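Local coordinates for protein uncharacterized esterase YxiM (Bacillus subtilis, PDB 2O14) that is an uncharacterised member of the GDSL lipolytic enzyme family that probably hydrolyses esters and carries a manganese-binding, galactose-binding-like beta domain, at residues A[52-57]-A[65-70]; A[18-23]-A[30-35]; A[56-61]-A[95-100]; A[99-104]-A[134-139]. One frame throughout, in Å; residues are numbered along the deposited sequence.

Contact 1. Residues A[52-57]-A[65-70]; sequences MRDVAA and DAVEFL. With MN (manganese (II) ion), chain B.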
loop_
_atom_site.group_PDB
_atom_site.type_symbol
_atom_site.label_atom_id
_atom_site.label_comp_id
_atom_site.label_asym_id
_atom_site.label_seq_id
_atom_site.Cartn_x
_atom_site.Cartn_y
_atom_site.Cartn_z
HETATM N N MSE A 52 15.180 -20.930 -3.590
HETATM C CA MSE A 52 14.195 -21.007 -2.516
HETATM C C MSE A 52 14.819 -21.828 -1.396
HETATM O O MSE A 52 15.629 -22.723 -1.653
HETATM C CB MSE A 52 12.919 -21.702 -2.996
HETATM C CG MSE A 52 12.200 -21.026 -4.148
HETATM SE SE MSE A 52 11.529 -19.237 -3.785
HETATM C CE MSE A 52 10.652 -19.595 -2.101
ATOM N N ARG A 53 14.444 -21.534 -0.157
ATOM C CA ARG A 53 14.985 -22.260 0.986
ATOM C C ARG A 53 13.935 -22.441 2.083
ATOM O O ARG A 53 13.155 -21.534 2.349
ATOM C CB ARG A 53 16.188 -21.500 1.544
ATOM C CG ARG A 53 16.770 -22.067 2.829
ATOM C CD ARG A 53 17.978 -21.249 3.257
ATOM N NE ARG A 53 19.024 -21.278 2.237
ATOM C CZ ARG A 53 20.006 -20.386 2.142
ATOM N NH1 ARG A 53 20.915 -20.498 1.181
ATOM N NH2 ARG A 53 20.073 -19.374 2.999
ATOM N N ASP A 54 13.905 -23.615 2.704
ATOM C CA ASP A 54 12.953 -23.877 3.783
ATOM C C ASP A 54 13.501 -23.266 5.064
ATOM O O ASP A 54 14.667 -23.455 5.389
ATOM C CB ASP A 54 12.768 -25.380 4.003
ATOM C CG ASP A 54 12.068 -26.055 2.851
ATOM O OD1 ASP A 54 11.066 -25.490 2.366
ATOM O OD2 ASP A 54 12.506 -27.156 2.448
ATOM N N VAL A 55 12.668 -22.531 5.794
ATOM C CA VAL A 55 13.128 -21.928 7.038
ATOM C C VAL A 55 12.052 -21.991 8.107
ATOM O O VAL A 55 10.855 -22.058 7.812
ATOM C CB VAL A 55 13.542 -20.439 6.847
ATOM C CG1 VAL A 55 14.703 -20.336 5.856
ATOM C CG2 VAL A 55 12.355 -19.622 6.366
ATOM N N ALA A 56 12.491 -21.974 9.357
ATOM C CA ALA A 56 11.576 -22.009 10.481
ATOM C C ALA A 56 10.936 -20.634 10.628
ATOM O O ALA A 56 11.464 -19.640 10.133
ATOM C CB ALA A 56 12.337 -22.378 11.756
ATOM N N ALA A 57 9.781 -20.593 11.286
ATOM C CA ALA A 57 9.072 -19.341 11.543
ATOM C C ALA A 57 8.618 -19.369 13.004
ATOM O O ALA A 57 8.433 -20.443 13.585
ATOM C CB ALA A 57 7.883 -19.193 10.608
ATOM N N ASP A 65 6.443 -22.463 10.065
ATOM C CA ASP A 65 7.484 -22.675 9.063
ATOM C C ASP A 65 7.230 -21.843 7.810
ATOM O O ASP A 65 6.148 -21.277 7.646
ATOM C CB ASP A 65 7.590 -24.164 8.706
ATOM C CG ASP A 65 6.269 -24.762 8.241
ATOM O OD1 ASP A 65 5.267 -24.026 8.133
ATOM O OD2 ASP A 65 6.232 -25.981 7.979
ATOM N N ALA A 66 8.223 -21.773 6.929
ATOM C CA ALA A 66 8.086 -20.983 5.713
ATOM C C ALA A 66 9.179 -21.275 4.700
ATOM O O ALA A 66 10.042 -22.116 4.925
ATOM C CB ALA A 66 8.113 -19.495 6.069
ATOM N N VAL A 67 9.106 -20.584 3.567
ATOM C CA VAL A 67 10.116 -20.692 2.523
ATOM C C VAL A 67 10.673 -19.284 2.412
ATOM O O VAL A 67 9.951 -18.307 2.640
ATOM C CB VAL A 67 9.526 -21.088 1.146
ATOM C CG1 VAL A 67 9.194 -22.579 1.120
ATOM C CG2 VAL A 67 8.294 -20.256 0.852
ATOM N N GLU A 68 11.954 -19.175 2.088
ATOM C CA GLU A 68 12.581 -17.870 1.935
ATOM C C GLU A 68 12.985 -17.640 0.482
ATOM O O GLU A 68 13.577 -18.514 -0.152
ATOM C CB GLU A 68 13.822 -17.766 2.815
ATOM C CG GLU A 68 14.476 -16.409 2.751
ATOM C CD GLU A 68 15.668 -16.296 3.667
ATOM O OE1 GLU A 68 15.841 -17.182 4.533
ATOM O OE2 GLU A 68 16.423 -15.311 3.526
ATOM N N PHE A 69 12.647 -16.474 -0.047
ATOM C CA PHE A 69 13.012 -16.147 -1.419
ATOM C C PHE A 69 14.417 -15.554 -1.380
ATOM O O PHE A 69 14.619 -14.451 -0.865
ATOM C CB PHE A 69 12.021 -15.143 -1.997
ATOM C CG PHE A 69 10.644 -15.709 -2.211
ATOM C CD1 PHE A 69 10.225 -16.098 -3.479
ATOM C CD2 PHE A 69 9.763 -15.860 -1.140
ATOM C CE1 PHE A 69 8.945 -16.628 -3.680
ATOM C CE2 PHE A 69 8.483 -16.388 -1.331
ATOM C CZ PHE A 69 8.077 -16.770 -2.601
ATOM N N LEU A 70 15.380 -16.303 -1.912
ATOM C CA LEU A 70 16.777 -15.880 -1.942
ATOM C C LEU A 70 17.045 -14.907 -3.091
ATOM O O LEU A 70 17.963 -14.091 -3.033
ATOM C CB LEU A 70 17.685 -17.104 -2.055
ATOM C CG LEU A 70 17.528 -18.110 -0.912
ATOM C CD1 LEU A 70 18.493 -19.273 -1.113
ATOM C CD2 LEU A 70 17.793 -17.420 0.414
HETATM MN MN MN B . 3.907 -25.812 7.562
HETATM O O HOH W 1 18.291 -18.663 4.939
HETATM O O HOH W 2 4.409 -26.478 5.372
HETATM O O HOH W 3 3.201 -25.534 9.584
#
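Arg53 and Glu68 exchange both their backbone bonds in this antiparallel beta hairpin, Arg53 N to Glu68 O at 3.1 Å and Glu68 N to Arg53 O at 2.7 Å. Two residues on, Val55 and Ala66 do the same; the bond from Val55 N to Ala66 O is virtually straight, 179° at the hydrogen. On the face shared with Val55 and Ala66, the Arg53 and Glu68 side chains are linked through water: Arg53 NH2 donates to it at 2.7 Å, and it donates to Glu68 OE1 at 2.9 Å. Asp54 OD1 takes the N-H of Ala34 outside the hairpin. Both oxygens of Asp65 grip manganese, OD1 at 2.3 Å, alongside Asp19 and Ser24.

On the face that carries Met52, Val67 and Phe69 the main contact is apolar. The selenomethionine chain, bent at chi2 (-63°) and chi3 (-48°), lays CE over the ring centre of Phe69, 3.6 Å from the centroid, with SE oblique beside CD1. An alanine at Phe69 would probably leave CE without the ring face it covers and open a gap toward Leu135. Water thus links two opposite charges on one face, while apolar packing dominates the other, where Ala34 satisfies Asp54.

Contact 2. Residues A[18-23]-A[30-35]; sequences FDFGSG and IGVRAS. With MN (manganese (II) ion), chain B.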
loop_
_atom_site.group_PDB
_atom_site.type_symbol
_atom_site.label_atom_id
_atom_site.label_comp_id
_atom_site.label_asym_id
_atom_site.label_seq_id
_atom_site.Cartn_x
_atom_site.Cartn_y
_atom_site.Cartn_z
ATOM N N PHE A 18 -2.166 -23.139 0.686
ATOM C CA PHE A 18 -0.800 -23.638 0.714
ATOM C C PHE A 18 -0.088 -23.307 2.014
ATOM O O PHE A 18 -0.096 -22.164 2.461
ATOM C CB PHE A 18 -0.023 -23.048 -0.470
ATOM C CG PHE A 18 -0.620 -23.381 -1.810
ATOM C CD1 PHE A 18 -0.493 -24.659 -2.349
ATOM C CD2 PHE A 18 -1.343 -22.425 -2.522
ATOM C CE1 PHE A 18 -1.077 -24.980 -3.581
ATOM C CE2 PHE A 18 -1.934 -22.736 -3.754
ATOM C CZ PHE A 18 -1.800 -24.012 -4.284
ATOM N N ASP A 19 0.511 -24.324 2.623
ATOM C CA ASP A 19 1.264 -24.164 3.864
ATOM C C ASP A 19 2.732 -24.361 3.488
ATOM O O ASP A 19 3.192 -25.485 3.315
ATOM C CB ASP A 19 0.824 -25.212 4.900
ATOM C CG ASP A 19 1.762 -25.290 6.099
ATOM O OD1 ASP A 19 2.457 -24.295 6.371
ATOM O OD2 ASP A 19 1.801 -26.341 6.778
ATOM N N PHE A 20 3.452 -23.255 3.353
ATOM C CA PHE A 20 4.858 -23.280 2.963
ATOM C C PHE A 20 5.819 -23.653 4.084
ATOM O O PHE A 20 5.677 -23.200 5.218
ATOM C CB PHE A 20 5.236 -21.918 2.389
ATOM C CG PHE A 20 4.499 -21.575 1.122
ATOM C CD1 PHE A 20 4.956 -22.038 -0.115
ATOM C CD2 PHE A 20 3.333 -20.812 1.165
ATOM C CE1 PHE A 20 4.260 -21.746 -1.291
ATOM C CE2 PHE A 20 2.627 -20.511 -0.007
ATOM C CZ PHE A 20 3.094 -20.981 -1.237
ATOM N N GLY A 21 6.810 -24.473 3.750
ATOM C CA GLY A 21 7.789 -24.901 4.734
ATOM C C GLY A 21 7.884 -26.413 4.796
ATOM O O GLY A 21 7.053 -27.109 4.217
ATOM N N SER A 22 8.884 -26.925 5.507
ATOM C CA SER A 22 9.061 -28.371 5.619
ATOM C C SER A 22 8.930 -28.927 7.038
ATOM O O SER A 22 9.014 -30.133 7.234
ATOM C CB SER A 22 10.427 -28.770 5.049
ATOM O OG SER A 22 11.477 -28.116 5.746
ATOM N N GLY A 23 8.722 -28.061 8.024
ATOM C CA GLY A 23 8.627 -28.538 9.392
ATOM C C GLY A 23 7.353 -29.289 9.738
ATOM O O GLY A 23 7.398 -30.413 10.241
ATOM N N ILE A 30 -2.190 -27.532 1.567
ATOM C CA ILE A 30 -1.292 -28.346 0.768
ATOM C C ILE A 30 0.096 -27.891 1.196
ATOM O O ILE A 30 0.420 -26.700 1.109
ATOM C CB ILE A 30 -1.437 -28.080 -0.737
ATOM C CG1 ILE A 30 -2.768 -28.630 -1.242
ATOM C CG2 ILE A 30 -0.268 -28.717 -1.487
ATOM C CD1 ILE A 30 -2.997 -28.364 -2.714
ATOM N N GLY A 31 0.901 -28.827 1.683
ATOM C CA GLY A 31 2.244 -28.480 2.104
ATOM C C GLY A 31 3.118 -28.240 0.887
ATOM O O GLY A 31 3.156 -29.071 -0.017
ATOM N N VAL A 32 3.801 -27.100 0.846
ATOM C CA VAL A 32 4.684 -26.783 -0.269
ATOM C C VAL A 32 6.066 -26.476 0.287
ATOM O O VAL A 32 6.260 -25.541 1.070
ATOM C CB VAL A 32 4.186 -25.581 -1.084
ATOM C CG1 VAL A 32 5.082 -25.384 -2.303
ATOM C CG2 VAL A 32 2.749 -25.802 -1.510
ATOM N N ARG A 33 7.017 -27.290 -0.143
ATOM C CA ARG A 33 8.406 -27.224 0.280
ATOM C C ARG A 33 9.211 -26.440 -0.765
ATOM O O ARG A 33 8.820 -26.380 -1.930
ATOM C CB ARG A 33 8.885 -28.673 0.395
ATOM C CG ARG A 33 10.285 -28.932 0.860
ATOM C CD ARG A 33 10.538 -30.428 0.706
ATOM N NE ARG A 33 9.577 -31.217 1.475
ATOM C CZ ARG A 33 9.809 -31.695 2.693
ATOM N NH1 ARG A 33 10.978 -31.472 3.283
ATOM N NH2 ARG A 33 8.868 -32.384 3.329
ATOM N N ALA A 34 10.327 -25.846 -0.353
ATOM C CA ALA A 34 11.160 -25.069 -1.273
ATOM C C ALA A 34 11.637 -25.855 -2.488
ATOM O O ALA A 34 11.844 -25.273 -3.557
ATOM C CB ALA A 34 12.365 -24.492 -0.537
ATOM N N SER A 35 11.820 -27.166 -2.335
ATOM C CA SER A 35 12.282 -27.990 -3.451
ATOM C C SER A 35 11.143 -28.465 -4.351
ATOM O O SER A 35 11.375 -29.189 -5.311
ATOM C CB SER A 35 13.069 -29.207 -2.943
ATOM O OG SER A 35 12.223 -30.129 -2.278
HETATM MN MN MN B . 3.907 -25.812 7.562
HETATM O O HOH W 2 4.409 -26.478 5.372
HETATM O O HOH W 3 3.201 -25.534 9.584
#
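Phe18 to Phe20 and Ile30 to Val32 run in the same direction as a parallel strand pair, their short axes 4.5 Å apart and inclined at 33°. The pair belongs to the mixed sheet of the galactose-binding-like domain, where strand 15-20 lies between 30-32 and 146-156. Three backbone bonds stitch it: Asp19 N to Ile30 O at 2.8 Å, Val32 N to Asp19 O at 3.0 Å, and Gly21 N to Val32 O.

Val32 wedges between the two phenylalanines on one face of the sheet. Its CG2, anti to the carbonyl carbon, meets Phe18 CD1 at 3.5 Å, while its CB lies beside Phe20 CD1 at 3.8 Å. Ile30 runs alongside Phe18 and points the same way; Ile30 CB lies against Phe18 CD1, and Ile30 CD1 near Phe18 CE1. Phe80 meets both phenylalanine rings edge-to-face, and Tyr44 and Phe46 extend the apolar layer.

The other face belongs to Asp19. With CG anti to the backbone N (chi1 168°), its carboxylate reaches manganese in bidentate fashion, OD1 at 2.4 Å and OD2 at 2.3 Å. OD2 also receives the N-H of Glu26, a second-shell bond that should help hold the carboxylate in its rotation, and Asp65 and Ser24 complete the protein ligands. Beyond the strands, Ser22 CB sits over one face of the Arg33 guanidinium, 3.3 Å from NH1.

Contact 3. Residues A[56-61]-A[95-100]; sequences AASGAG and LGNTAR. With SO4 (sulfate ion), chain C.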
loop_
_atom_site.group_PDB
_atom_site.type_symbol
_atom_site.label_atom_id
_atom_site.label_comp_id
_atom_site.label_asym_id
_atom_site.label_seq_id
_atom_site.Cartn_x
_atom_site.Cartn_y
_atom_site.Cartn_z
ATOM N N ALA A 56 12.491 -21.974 9.357
ATOM C CA ALA A 56 11.576 -22.009 10.481
ATOM C C ALA A 56 10.936 -20.634 10.628
ATOM O O ALA A 56 11.464 -19.640 10.133
ATOM C CB ALA A 56 12.337 -22.378 11.756
ATOM N N ALA A 57 9.781 -20.593 11.286
ATOM C CA ALA A 57 9.072 -19.341 11.543
ATOM C C ALA A 57 8.618 -19.369 13.004
ATOM O O ALA A 57 8.433 -20.443 13.585
ATOM C CB ALA A 57 7.883 -19.193 10.608
ATOM N N SER A 58 8.431 -18.189 13.585
ATOM C CA SER A 58 8.060 -18.042 14.993
ATOM C C SER A 58 6.608 -18.265 15.415
ATOM O O SER A 58 6.323 -18.270 16.612
ATOM C CB SER A 58 8.470 -16.651 15.465
ATOM O OG SER A 58 7.711 -15.666 14.775
ATOM N N GLY A 59 5.693 -18.449 14.467
ATOM C CA GLY A 59 4.296 -18.615 14.840
ATOM C C GLY A 59 3.745 -20.018 15.021
ATOM O O GLY A 59 4.474 -21.012 14.998
ATOM N N ALA A 60 2.430 -20.089 15.205
ATOM C CA ALA A 60 1.733 -21.359 15.392
ATOM C C ALA A 60 1.105 -21.804 14.078
ATOM O O ALA A 60 0.897 -20.992 13.180
ATOM C CB ALA A 60 0.649 -21.206 16.458
ATOM N N GLY A 61 0.805 -23.097 13.977
ATOM C CA GLY A 61 0.193 -23.629 12.772
ATOM C C GLY A 61 1.039 -23.384 11.538
ATOM O O GLY A 61 2.257 -23.559 11.570
ATOM N N LEU A 95 3.100 -14.127 5.875
ATOM C CA LEU A 95 4.552 -14.219 5.803
ATOM C C LEU A 95 5.176 -15.041 6.923
ATOM O O LEU A 95 4.497 -15.465 7.859
ATOM C CB LEU A 95 5.168 -12.811 5.829
ATOM C CG LEU A 95 4.681 -11.767 4.818
ATOM C CD1 LEU A 95 5.495 -10.480 4.968
ATOM C CD2 LEU A 95 4.817 -12.329 3.404
ATOM N N GLY A 96 6.483 -15.260 6.813
ATOM C CA GLY A 96 7.219 -15.985 7.836
ATOM C C GLY A 96 7.838 -14.924 8.728
ATOM O O GLY A 96 7.234 -13.867 8.927
ATOM N N ASN A 97 9.026 -15.177 9.267
ATOM C CA ASN A 97 9.670 -14.174 10.115
ATOM C C ASN A 97 9.982 -12.993 9.211
ATOM O O ASN A 97 10.652 -13.138 8.186
ATOM C CB ASN A 97 10.932 -14.748 10.754
ATOM C CG ASN A 97 10.615 -15.832 11.762
ATOM O OD1 ASN A 97 11.513 -16.429 12.352
ATOM N ND2 ASN A 97 9.323 -16.089 11.969
ATOM N N THR A 98 9.489 -11.823 9.599
ATOM C CA THR A 98 9.628 -10.633 8.776
ATOM C C THR A 98 10.012 -9.342 9.485
ATOM O O THR A 98 9.489 -9.032 10.548
ATOM C CB THR A 98 8.290 -10.366 8.043
ATOM O OG1 THR A 98 7.970 -11.489 7.212
ATOM C CG2 THR A 98 8.370 -9.092 7.198
ATOM N N ALA A 99 10.929 -8.593 8.878
ATOM C CA ALA A 99 11.320 -7.286 9.400
ATOM C C ALA A 99 10.426 -6.335 8.590
ATOM O O ALA A 99 9.575 -5.645 9.137
ATOM C CB ALA A 99 12.793 -7.009 9.120
ATOM N N ARG A 100 10.612 -6.329 7.274
ATOM C CA ARG A 100 9.794 -5.502 6.388
ATOM C C ARG A 100 9.927 -6.038 4.971
ATOM O O ARG A 100 11.030 -6.097 4.423
ATOM C CB ARG A 100 10.223 -4.030 6.435
ATOM C CG ARG A 100 9.400 -3.140 5.508
ATOM C CD ARG A 100 9.428 -1.687 5.937
ATOM N NE ARG A 100 10.766 -1.112 5.893
ATOM C CZ ARG A 100 11.447 -0.880 4.773
ATOM N NH1 ARG A 100 10.917 -1.173 3.591
ATOM N NH2 ARG A 100 12.660 -0.346 4.837
HETATM S S SO4 C . 13.046 0.401 8.605
HETATM O O1 SO4 C . 12.432 -0.918 8.357
HETATM O O2 SO4 C . 14.470 0.234 8.966
HETATM O O3 SO4 C . 12.325 1.060 9.714
HETATM O O4 SO4 C . 12.958 1.237 7.392
HETATM O O HOH W 4 10.780 -17.365 8.621
#
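The Asn97 side chain overlaps the backbone at Ala57 and Ser58, its carboxamide end lying against Ala57 CA and Ser58 N. Two surface loops of the galactose-binding-like domain meet here: the turn of the hairpin formed by strands 52-56 and 65-69, and the connection from strand 87-95 to strand 100-105. Asn97 has CG anti to its own carbonyl carbon (chi1 -68°), and from there the amide extends across to the hairpin turn. As modelled, ND2 stands 2.8 Å from Ser58 N, nitrogen facing nitrogen, so the amide is probably turned over; with it turned back, a hydrogen bond from Ser58 N could form.

Beside the amide the packing is thin. Ala57 CB approaches Gly96 CA at 4.3 Å, and that methyl also touches Ser148 of the neighbouring strand 146-156. Ser58 CB lies beside the carboxamide end of Asn97.

The polar groups of the loops find partners close by. Asp117 joins the two, accepting from Ser58 OG through OD2 and from Thr98 N through OD1, and Asn97 O is hydrogen-bonded to Thr146 OG1. This is plain packing between two loops, which joins the hairpin turn to the loop between strands 87-95 and 100-105. A single water bridges the backbones, donating to Ala56 O at 2.8 Å and accepting from Asn97 N at 2.9 Å.

Contact 4. Residues A[99-104]-A[134-139]; sequences ARASVA and LLVTEG. With SO4 (sulfate ion), chain C.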
loop_
_atom_site.group_PDB
_atom_site.type_symbol
_atom_site.label_atom_id
_atom_site.label_comp_id
_atom_site.label_asym_id
_atom_site.label_seq_id
_atom_site.Cartn_x
_atom_site.Cartn_y
_atom_site.Cartn_z
ATOM N N ALA A 99 10.929 -8.593 8.878
ATOM C CA ALA A 99 11.320 -7.286 9.400
ATOM C C ALA A 99 10.426 -6.335 8.590
ATOM O O ALA A 99 9.575 -5.645 9.137
ATOM C CB ALA A 99 12.793 -7.009 9.120
ATOM N N ARG A 100 10.612 -6.329 7.274
ATOM C CA ARG A 100 9.794 -5.502 6.388
ATOM C C ARG A 100 9.927 -6.038 4.971
ATOM O O ARG A 100 11.030 -6.097 4.423
ATOM C CB ARG A 100 10.223 -4.030 6.435
ATOM C CG ARG A 100 9.400 -3.140 5.508
ATOM C CD ARG A 100 9.428 -1.687 5.937
ATOM N NE ARG A 100 10.766 -1.112 5.893
ATOM C CZ ARG A 100 11.447 -0.880 4.773
ATOM N NH1 ARG A 100 10.917 -1.173 3.591
ATOM N NH2 ARG A 100 12.660 -0.346 4.837
ATOM N N ALA A 101 8.801 -6.436 4.385
ATOM C CA ALA A 101 8.797 -6.994 3.040
ATOM C C ALA A 101 7.527 -6.645 2.277
ATOM O O ALA A 101 6.509 -6.284 2.870
ATOM C CB ALA A 101 8.946 -8.509 3.116
ATOM N N SER A 102 7.602 -6.745 0.954
ATOM C CA SER A 102 6.460 -6.472 0.087
ATOM C C SER A 102 6.127 -7.738 -0.689
ATOM O O SER A 102 6.936 -8.660 -0.768
ATOM C CB SER A 102 6.784 -5.341 -0.896
ATOM O OG SER A 102 6.894 -4.091 -0.225
ATOM N N VAL A 103 4.926 -7.784 -1.251
ATOM C CA VAL A 103 4.508 -8.930 -2.036
ATOM C C VAL A 103 4.387 -8.488 -3.482
ATOM O O VAL A 103 3.885 -7.394 -3.760
ATOM C CB VAL A 103 3.143 -9.475 -1.557
ATOM C CG1 VAL A 103 2.627 -10.521 -2.530
ATOM C CG2 VAL A 103 3.289 -10.100 -0.186
ATOM N N ALA A 104 4.865 -9.326 -4.397
ATOM C CA ALA A 104 4.798 -9.033 -5.828
ATOM C C ALA A 104 4.086 -10.179 -6.545
ATOM O O ALA A 104 4.202 -11.336 -6.154
ATOM C CB ALA A 104 6.208 -8.860 -6.396
ATOM N N LEU A 134 3.759 -15.418 -7.829
ATOM C CA LEU A 134 3.982 -14.545 -6.686
ATOM C C LEU A 134 5.297 -14.779 -5.944
ATOM O O LEU A 134 5.867 -15.868 -5.984
ATOM C CB LEU A 134 2.792 -14.721 -5.726
ATOM C CG LEU A 134 2.714 -14.048 -4.354
ATOM C CD1 LEU A 134 1.275 -14.096 -3.855
ATOM C CD2 LEU A 134 3.648 -14.751 -3.371
ATOM N N LEU A 135 5.788 -13.733 -5.287
ATOM C CA LEU A 135 7.003 -13.835 -4.485
ATOM C C LEU A 135 6.949 -12.759 -3.414
ATOM O O LEU A 135 6.157 -11.815 -3.508
ATOM C CB LEU A 135 8.274 -13.646 -5.329
ATOM C CG LEU A 135 8.680 -12.244 -5.815
ATOM C CD1 LEU A 135 10.193 -12.185 -5.971
ATOM C CD2 LEU A 135 7.987 -11.903 -7.134
ATOM N N VAL A 136 7.765 -12.926 -2.382
ATOM C CA VAL A 136 7.856 -11.944 -1.311
ATOM C C VAL A 136 9.143 -11.256 -1.717
ATOM O O VAL A 136 10.110 -11.924 -2.084
ATOM C CB VAL A 136 7.994 -12.623 0.064
ATOM C CG1 VAL A 136 8.118 -11.570 1.165
ATOM C CG2 VAL A 136 6.775 -13.500 0.314
ATOM N N THR A 137 9.168 -9.933 -1.663
ATOM C CA THR A 137 10.348 -9.229 -2.127
ATOM C C THR A 137 10.776 -8.013 -1.323
ATOM O O THR A 137 10.138 -7.608 -0.344
ATOM C CB THR A 137 10.147 -8.790 -3.594
ATOM O OG1 THR A 137 11.371 -8.265 -4.124
ATOM C CG2 THR A 137 9.062 -7.730 -3.669
ATOM N N GLU A 138 11.857 -7.413 -1.795
ATOM C CA GLU A 138 12.453 -6.265 -1.156
ATOM C C GLU A 138 11.530 -5.201 -0.630
ATOM O O GLU A 138 10.764 -4.557 -1.356
ATOM C CB GLU A 138 13.486 -5.612 -2.068
ATOM C CG GLU A 138 14.661 -5.038 -1.297
ATOM C CD GLU A 138 15.768 -4.546 -2.203
ATOM O OE1 GLU A 138 15.564 -3.519 -2.882
ATOM O OE2 GLU A 138 16.839 -5.194 -2.244
ATOM N N GLY A 139 11.619 -5.081 0.684
ATOM C CA GLY A 139 10.924 -4.086 1.444
ATOM C C GLY A 139 12.225 -3.535 1.990
ATOM O O GLY A 139 12.805 -2.620 1.411
HETATM S S SO4 C . 13.046 0.401 8.605
HETATM O O1 SO4 C . 12.432 -0.918 8.357
HETATM O O2 SO4 C . 14.470 0.234 8.966
HETATM O O3 SO4 C . 12.325 1.060 9.714
HETATM O O4 SO4 C . 12.958 1.237 7.392
HETATM O O HOH W 5 13.679 0.569 2.017
HETATM O O HOH W 6 8.715 -2.226 -0.444
#
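Ser102 and Thr137 form a hydrogen-bonded pair of an antiparallel ladder at the middle of the five-stranded sheet of the beta domain, where strand 100-105 lies between 131-138 and 108-115. The backbone bonds are straight: Ser102 N to Thr137 O at 3.0 Å, Thr137 N to Ser102 O at 2.7 Å, and Ala104 N to Leu135 O with 178° at the hydrogen. Leu135 N returns a bond to Ala104 O.

Apolar contacts form on both faces. Ala101 CB touches Val136 CG1 at 3.7 Å, and Val103 CG1 nears Leu134 CG on that side. On the other, Leu135 holds CG between the backbone N and the carbonyl carbon (chi1 75°), and its CD2 reaches Ala104 CB at 3.6 Å.

Both hydroxyls are satisfied outside the two strands: Thr137 OG1 is bonded to Gly73 N, and Ser102 OG to Asn113 N and a water, which donates to Glu138 O.

Arg100 reaches across to Gly139, its NH1 3.1 Å from Gly139 C, and a water accepting from NH2 donates weakly to Gly139 O. Its guanidinium edge meets a sulfate, probably from the crystallisation liquor, that Lys140 NZ also binds. An alanine at Arg100 would probably leave Gly139 without its guanidinium neighbour and the sulfate without two of its donors. The bend at chi3 (63°) sets NE 3.0 Å from sulfate O1, while NH2 reaches O4 at 3.0 Å.

Overall arrangement
Contacts 1 and 2, with centres 9 Å apart, share the manganese: Asp65 OD1 and Asp19 OD1 are only 3.3 Å apart, like charges that the ion bridges. A probable bond from Ala34 N to Asp54 OD1, 2.8 Å, is a second tie. Contact 3 continues the hairpin of contact 1 at its turn, sharing Ala56 and Ala57, and leads through Ala99 and Arg100 into contact 4. Contacts 1 and 4 meet where Phe69 CE1 packs on Leu135 CB at 3.5 Å; contacts 3 and 4 meet at Leu95 CD2 and Val136 CG2, 3.8 Å apart. Contact 4 points toward the hydrolase domain: the Arg100 side chain lies about 9 Å from that of Ser171, the probable nucleophile.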